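Local coordinates for protein enzyme subtilase SubTY from Bacillus sp. TY145 (Bacillus sp., PDB 5FFN) that probably cleaves peptide bonds in proteins as a subtilisin-like serine endopeptidase of the subtilase family, and binds calcium and sodium ions, at residues M139-A151 against S175-A187. Numbering follows the deposited sequence.
Sequences MSLGSSAKDSLIA and SNTIGFPGGLVNA. With NA (sodium ion), chain E.
The broad bump in this contact is the ring of F180, which slides under the bend at S144–K146. One face is covered by K146, whose CB sits 3.7 Å from the ring centroid and only 6° off its normal, a CH-pi contact; S144 O meets the ring edge in plane. The lysine chain, extended beyond CG with chi1 at 174°, which turns CG away from the backbone N, runs on past the ring to lay CE against L184 CD2 at 3.7 Å, and NZ continues to a salt bridge with E223. Replacing F180 by an alanine is likely to open a gap beneath K146 and leave its CB without the aromatic surface. Beside the ring, F180 and S143 form an antiparallel hydrogen-bonded pair, S143 N to F180 O 2.8 Å and F180 N to S143 O 2.9 Å. In the subtilase fold this ties the chain just beyond strand 134-142 to the loop before strand 188-194, whose G182, L184 and A187 carbonyls bind sodium. P181, after a cis peptide, is the second bump, fitting a hollow lined by M139, L141 and I150: its CG meets M139 CE at 3.7 Å, while I150 CG2 lies 3.9 Å from P181 CB. One residue further along helix 148-159, the forked tip of L184 straddles A151, CD1 lying 3.7 Å from A151 CA.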
ATOM      1  N   MET A 139       4.448   0.941  -2.700  1.00  9.45           N
ATOM      2  CA  MET A 139       4.778  -0.311  -2.010  1.00  9.51           C
ATOM      3  C   MET A 139       3.698  -0.676  -0.998  1.00  9.04           C
ATOM      4  O   MET A 139       3.671  -0.238   0.178  1.00  7.84           O
ATOM      5  CB  MET A 139       6.151  -0.260  -1.350  1.00  9.08           C
ATOM      6  CG  MET A 139       7.269  -0.447  -2.326  1.00  8.69           C
ATOM      7  SD  MET A 139       8.887  -0.590  -1.537  1.00 11.49           S
ATOM      8  CE  MET A 139       9.153   1.099  -1.006  1.00 12.70           C
ATOM      9  N   SER A 140       2.771  -1.475  -1.489  1.00  9.65           N
ATOM     10  CA  SER A 140       1.724  -2.087  -0.685  1.00  9.40           C
ATOM     11  C   SER A 140       2.245  -3.372  -0.033  1.00 10.62           C
ATOM     12  O   SER A 140       1.726  -4.484  -0.250  1.00 10.37           O
ATOM     13  CB  SER A 140       0.485  -2.340  -1.547  1.00  9.85           C
ATOM     14  OG  SER A 140      -0.133  -1.105  -1.919  1.00 10.42           O
ATOM     15  N   LEU A 141       3.288  -3.219   0.777  1.00 10.62           N
ATOM     16  CA  LEU A 141       4.042  -4.338   1.291  1.00 10.72           C
ATOM     17  C   LEU A 141       4.926  -3.866   2.425  1.00  9.79           C
ATOM     18  O   LEU A 141       5.094  -2.671   2.633  1.00  8.69           O
ATOM     19  CB  LEU A 141       4.881  -4.995   0.183  1.00 11.16           C
ATOM     20  CG  LEU A 141       5.930  -4.107  -0.540  1.00 11.61           C
ATOM     21  CD1 LEU A 141       7.110  -3.749   0.332  1.00 11.78           C
ATOM     22  CD2 LEU A 141       6.370  -4.792  -1.826  1.00 12.52           C
ATOM     23  N   GLY A 142       5.460  -4.814   3.163  1.00 10.85           N
ATOM     24  CA  GLY A 142       6.357  -4.485   4.258  1.00 10.31           C
ATOM     25  C   GLY A 142       6.613  -5.606   5.218  1.00  9.98           C
ATOM     26  O   GLY A 142       6.340  -6.806   4.921  1.00 11.13           O
ATOM     27  N   SER A 143       7.155  -5.197   6.368  1.00 11.45           N
ATOM     28  CA  SER A 143       7.493  -6.066   7.504  1.00 10.96           C
ATOM     29  C   SER A 143       7.305  -5.222   8.775  1.00 11.44           C
ATOM     30  O   SER A 143       7.410  -3.993   8.763  1.00 11.25           O
ATOM     31  CB  SER A 143       8.926  -6.608   7.438  1.00 11.80           C
ATOM     32  OG  SER A 143       9.897  -5.561   7.442  1.00 10.12           O
ATOM     33  N   SER A 144       6.959  -5.892   9.858  1.00 11.59           N
ATOM     34  CA  SER A 144       6.781  -5.248  11.140  1.00 12.19           C
ATOM     35  C   SER A 144       8.046  -4.535  11.596  1.00 12.92           C
ATOM     36  O   SER A 144       8.006  -3.391  12.048  1.00 13.23           O
ATOM     37  CB  SER A 144       6.370  -6.298  12.164  1.00 12.85           C
ATOM     38  OG  SER A 144       6.163  -5.687  13.385  1.00 17.07           O
ATOM     39  N   ALA A 145       9.171  -5.247  11.459  1.00 12.49           N
ATOM     40  CA  ALA A 145      10.476  -4.724  11.840  1.00 11.45           C
ATOM     41  C   ALA A 145      11.049  -3.860  10.698  1.00 11.82           C
ATOM     42  O   ALA A 145      10.830  -4.120   9.532  1.00 11.72           O
ATOM     43  CB  ALA A 145      11.412  -5.881  12.112  1.00 12.29           C
ATOM     44  N   LYS A 146      11.857  -2.866  11.043  1.00 11.45           N
ATOM     45  CA  LYS A 146      12.607  -2.143  10.024  1.00 11.29           C
ATOM     46  C   LYS A 146      13.660  -3.079   9.398  1.00  9.87           C
ATOM     47  O   LYS A 146      14.408  -3.781  10.111  1.00 10.98           O
ATOM     48  CB  LYS A 146      13.256  -0.917  10.655  1.00 10.87           C
ATOM     49  CG  LYS A 146      14.179  -0.144   9.776  1.00 12.97           C
ATOM     50  CD  LYS A 146      14.691   1.140  10.446  1.00 13.50           C
ATOM     51  CE  LYS A 146      15.595   1.899   9.550  1.00 17.00           C
ATOM     52  NZ  LYS A 146      16.077   3.135  10.227  1.00 17.05           N
ATOM     53  N   ASP A 147      13.699  -3.066   8.077  1.00 10.65           N
ATOM     54  CA  ASP A 147      14.690  -3.766   7.223  1.00 10.45           C
ATOM     55  C   ASP A 147      15.602  -2.653   6.653  1.00 11.17           C
ATOM     56  O   ASP A 147      15.180  -1.834   5.828  1.00  8.94           O
ATOM     57  CB  ASP A 147      13.973  -4.542   6.108  1.00 10.90           C
ATOM     58  CG  ASP A 147      14.905  -5.193   5.116  1.00 11.23           C
ATOM     59  OD1 ASP A 147      15.955  -4.607   4.727  1.00 11.44           O
ATOM     60  OD2 ASP A 147      14.590  -6.309   4.689  1.00 10.64           O
ATOM     61  N   SER A 148      16.854  -2.638   7.102  1.00 10.34           N
ATOM     62  CA  SER A 148      17.785  -1.582   6.664  1.00 11.25           C
ATOM     63  C   SER A 148      18.237  -1.655   5.197  1.00 11.36           C
ATOM     64  O   SER A 148      18.708  -0.628   4.644  1.00 10.28           O
ATOM     65  CB  SER A 148      18.971  -1.484   7.606  1.00 11.80           C
ATOM     66  OG  SER A 148      18.596  -0.940   8.867  1.00 11.89           O
ATOM     67  N   LEU A 149      18.170  -2.848   4.590  1.00  9.48           N
ATOM     68  CA  LEU A 149      18.552  -2.996   3.205  1.00 10.50           C
ATOM     69  C   LEU A 149      17.498  -2.243   2.370  1.00 10.12           C
ATOM     70  O   LEU A 149      17.790  -1.445   1.494  1.00 10.69           O
ATOM     71  CB  LEU A 149      18.607  -4.458   2.779  1.00 11.02           C
ATOM     72  CG  LEU A 149      19.059  -4.661   1.321  1.00 13.05           C
ATOM     73  CD1 LEU A 149      20.488  -4.063   1.105  1.00 14.68           C
ATOM     74  CD2 LEU A 149      18.962  -6.106   0.904  1.00 14.17           C
ATOM     75  N   ILE A 150      16.248  -2.513   2.654  1.00  9.22           N
ATOM     76  CA  ILE A 150      15.147  -1.791   2.010  1.00  9.17           C
ATOM     77  C   ILE A 150      15.250  -0.278   2.319  1.00  7.88           C
ATOM     78  O   ILE A 150      15.031   0.567   1.413  1.00  8.63           O
ATOM     79  CB  ILE A 150      13.788  -2.410   2.401  1.00  8.77           C
ATOM     80  CG1 ILE A 150      13.631  -3.742   1.685  1.00  9.32           C
ATOM     81  CG2 ILE A 150      12.594  -1.471   2.039  1.00 11.62           C
ATOM     82  CD1 ILE A 150      12.395  -4.525   2.074  1.00 10.63           C
ATOM     83  N   ALA A 151      15.584   0.059   3.545  1.00  8.65           N
ATOM     84  CA  ALA A 151      15.687   1.467   3.966  1.00  9.24           C
ATOM     85  C   ALA A 151      16.771   2.188   3.173  1.00  9.64           C
ATOM     86  O   ALA A 151      16.565   3.328   2.704  1.00  9.61           O
ATOM     87  CB  ALA A 151      15.996   1.566   5.475  1.00  9.63           C
ATOM     88  N   SER A 175      -1.072   0.931  19.665  1.00 17.23           N
ATOM     89  CA  SER A 175      -0.167   2.036  19.343  1.00 18.10           C
ATOM     90  C   SER A 175       1.223   1.545  18.955  1.00 17.22           C
ATOM     91  O   SER A 175       1.682   0.496  19.415  1.00 16.10           O
ATOM     92  CB  SER A 175      -0.088   2.991  20.539  1.00 18.86           C
ATOM     93  OG  SER A 175      -1.396   3.474  20.850  1.00 20.73           O
ATOM     94  N   ASN A 176       1.891   2.305  18.084  1.00 16.91           N
ATOM     95  CA  ASN A 176       3.280   2.039  17.683  1.00 15.93           C
ATOM     96  C   ASN A 176       3.504   0.705  17.002  1.00 15.64           C
ATOM     97  O   ASN A 176       4.539   0.059  17.196  1.00 17.08           O
ATOM     98  CB  ASN A 176       4.240   2.155  18.881  1.00 17.49           C
ATOM     99  CG  ASN A 176       5.621   2.614  18.464  1.00 19.18           C
ATOM    100  OD1 ASN A 176       5.796   3.055  17.336  1.00 18.79           O
ATOM    101  ND2 ASN A 176       6.595   2.536  19.363  1.00 22.69           N
ATOM    102  N   THR A 177       2.535   0.298  16.204  1.00 14.59           N
ATOM    103  CA  THR A 177       2.568  -0.948  15.445  1.00 14.26           C
ATOM    104  C   THR A 177       2.908  -0.732  13.955  1.00 13.39           C
ATOM    105  O   THR A 177       2.922  -1.703  13.172  1.00 13.94           O
ATOM    106  CB  THR A 177       1.201  -1.684  15.551  1.00 13.33           C
ATOM    107  OG1 THR A 177       0.115  -0.779  15.307  1.00 12.92           O
ATOM    108  CG2 THR A 177       1.005  -2.331  16.967  1.00 14.65           C
ATOM    109  N   ILE A 178       3.147   0.529  13.579  1.00 12.32           N
ATOM    110  CA  ILE A 178       3.550   0.895  12.199  1.00 10.94           C
ATOM    111  C   ILE A 178       4.688  -0.025  11.738  1.00 10.75           C
ATOM    112  O   ILE A 178       5.591  -0.349  12.522  1.00 11.10           O
ATOM    113  CB  ILE A 178       3.926   2.414  12.129  1.00 11.43           C
ATOM    114  CG1 ILE A 178       4.146   2.884  10.680  1.00 11.69           C
ATOM    115  CG2 ILE A 178       5.138   2.706  12.982  1.00 10.40           C
ATOM    116  CD1 ILE A 178       4.391   4.422  10.563  1.00 11.63           C
ATOM    117  N   GLY A 179       4.634  -0.469  10.496  1.00  9.83           N
ATOM    118  CA  GLY A 179       5.732  -1.238   9.885  1.00 10.62           C
ATOM    119  C   GLY A 179       6.506  -0.450   8.825  1.00 10.21           C
ATOM    120  O   GLY A 179       6.403   0.782   8.708  1.00  8.92           O
ATOM    121  N   PHE A 180       7.317  -1.188   8.106  1.00 10.71           N
ATOM    122  CA  PHE A 180       8.345  -0.662   7.210  1.00 10.26           C
ATOM    123  C   PHE A 180       8.239  -1.360   5.851  1.00 10.38           C
ATOM    124  O   PHE A 180       7.985  -2.562   5.801  1.00 10.96           O
ATOM    125  CB  PHE A 180       9.739  -0.870   7.844  1.00 11.37           C
ATOM    126  CG  PHE A 180       9.897  -0.100   9.112  1.00 11.16           C
ATOM    127  CD1 PHE A 180       9.425  -0.637  10.318  1.00 11.10           C
ATOM    128  CD2 PHE A 180      10.409   1.200   9.096  1.00 12.23           C
ATOM    129  CE1 PHE A 180       9.494   0.126  11.500  1.00 13.61           C
ATOM    130  CE2 PHE A 180      10.493   1.949  10.272  1.00 13.68           C
ATOM    131  CZ  PHE A 180      10.026   1.409  11.467  1.00 14.01           C
ATOM    132  N   PRO A 181       8.518  -0.634   4.758  1.00  9.66           N
ATOM    133  CA  PRO A 181       9.124   0.716   4.752  1.00  9.61           C
ATOM    134  C   PRO A 181       8.261   1.928   5.049  1.00 10.45           C
ATOM    135  O   PRO A 181       8.795   3.032   5.072  1.00  9.27           O
ATOM    136  CB  PRO A 181       9.671   0.820   3.297  1.00 10.14           C
ATOM    137  CG  PRO A 181       8.742   0.044   2.549  1.00 11.42           C
ATOM    138  CD  PRO A 181       8.389  -1.152   3.387  1.00  9.79           C
ATOM    139  N   GLY A 182       6.945   1.762   5.230  1.00 10.50           N
ATOM    140  CA  GLY A 182       6.077   2.893   5.553  1.00 11.11           C
ATOM    141  C   GLY A 182       6.627   3.818   6.624  1.00 11.01           C
ATOM    142  O   GLY A 182       6.629   5.038   6.447  1.00 10.78           O
ATOM    143  N   GLY A 183       7.107   3.220   7.730  1.00 10.16           N
ATOM    144  CA  GLY A 183       7.621   3.933   8.892  1.00 11.06           C
ATOM    145  C   GLY A 183       8.954   4.651   8.721  1.00 11.01           C
ATOM    146  O   GLY A 183       9.428   5.310   9.663  1.00 10.40           O
ATOM    147  N   LEU A 184       9.561   4.546   7.542  1.00 10.88           N
ATOM    148  CA  LEU A 184      10.809   5.282   7.253  1.00 11.30           C
ATOM    149  C   LEU A 184      10.556   6.769   7.086  1.00 10.44           C
ATOM    150  O   LEU A 184       9.509   7.186   6.562  1.00 10.18           O
ATOM    151  CB  LEU A 184      11.515   4.748   6.027  1.00 10.48           C
ATOM    152  CG  LEU A 184      11.907   3.279   6.119  1.00 12.44           C
ATOM    153  CD1 LEU A 184      12.340   2.783   4.733  1.00 12.66           C
ATOM    154  CD2 LEU A 184      13.002   3.051   7.208  1.00 14.83           C
ATOM    155  N   VAL A 185      11.549   7.582   7.427  1.00 10.92           N
ATOM    156  CA  VAL A 185      11.360   9.028   7.335  1.00 11.34           C
ATOM    157  C   VAL A 185      11.081   9.504   5.916  1.00 10.63           C
ATOM    158  O   VAL A 185      10.337  10.452   5.701  1.00 11.48           O
ATOM    159  CB  VAL A 185      12.561   9.816   7.967  1.00 11.96           C
ATOM    160  CG1 VAL A 185      13.753   9.559   7.223  1.00 15.98           C
ATOM    161  CG2 VAL A 185      12.293  11.304   7.881  1.00 15.74           C
ATOM    162  N   ASN A 186      11.668   8.814   4.945  1.00 10.71           N
ATOM    163  CA  ASN A 186      11.589   9.205   3.554  1.00 11.91           C
ATOM    164  C   ASN A 186      10.544   8.445   2.732  1.00 11.68           C
ATOM    165  O   ASN A 186      10.544   8.508   1.508  1.00 11.69           O
ATOM    166  CB  ASN A 186      12.986   9.128   2.911  1.00 12.94           C
ATOM    167  CG  ASN A 186      13.951  10.194   3.469  1.00 15.16           C
ATOM    168  OD1 ASN A 186      13.533  11.273   3.799  1.00 18.51           O
ATOM    169  ND2 ASN A 186      15.213   9.873   3.536  1.00 20.06           N
ATOM    170  N   ALA A 187       9.649   7.719   3.424  1.00 10.63           N
ATOM    171  CA  ALA A 187       8.494   7.092   2.764  1.00 10.99           C
ATOM    172  C   ALA A 187       7.228   7.700   3.361  1.00 10.68           C
ATOM    173  O   ALA A 187       7.174   7.942   4.558  1.00 10.76           O
ATOM    174  CB  ALA A 187       8.506   5.622   2.947  1.00 11.12           C
TER
HETATM  175 NA    NA E 403       7.250   7.237   6.807  1.00 10.15          NA
HETATM  176  O   HOH W   1       5.297  -0.557   4.529  1.00 11.89           O
HETATM  177  O   HOH W   2      10.646  -3.641   5.418  1.00 10.65           O
HETATM  178  O   HOH W   3       5.978  -2.541  13.635  1.00 23.22           O
HETATM  179  O   HOH W   4       3.745  -4.566  13.691  1.00 29.83           O
HETATM  180  O   HOH W   5       7.261   7.568   9.088  1.00 10.14           O
HETATM  181  O   HOH W   6       5.350   8.679   6.939  1.00  8.32           O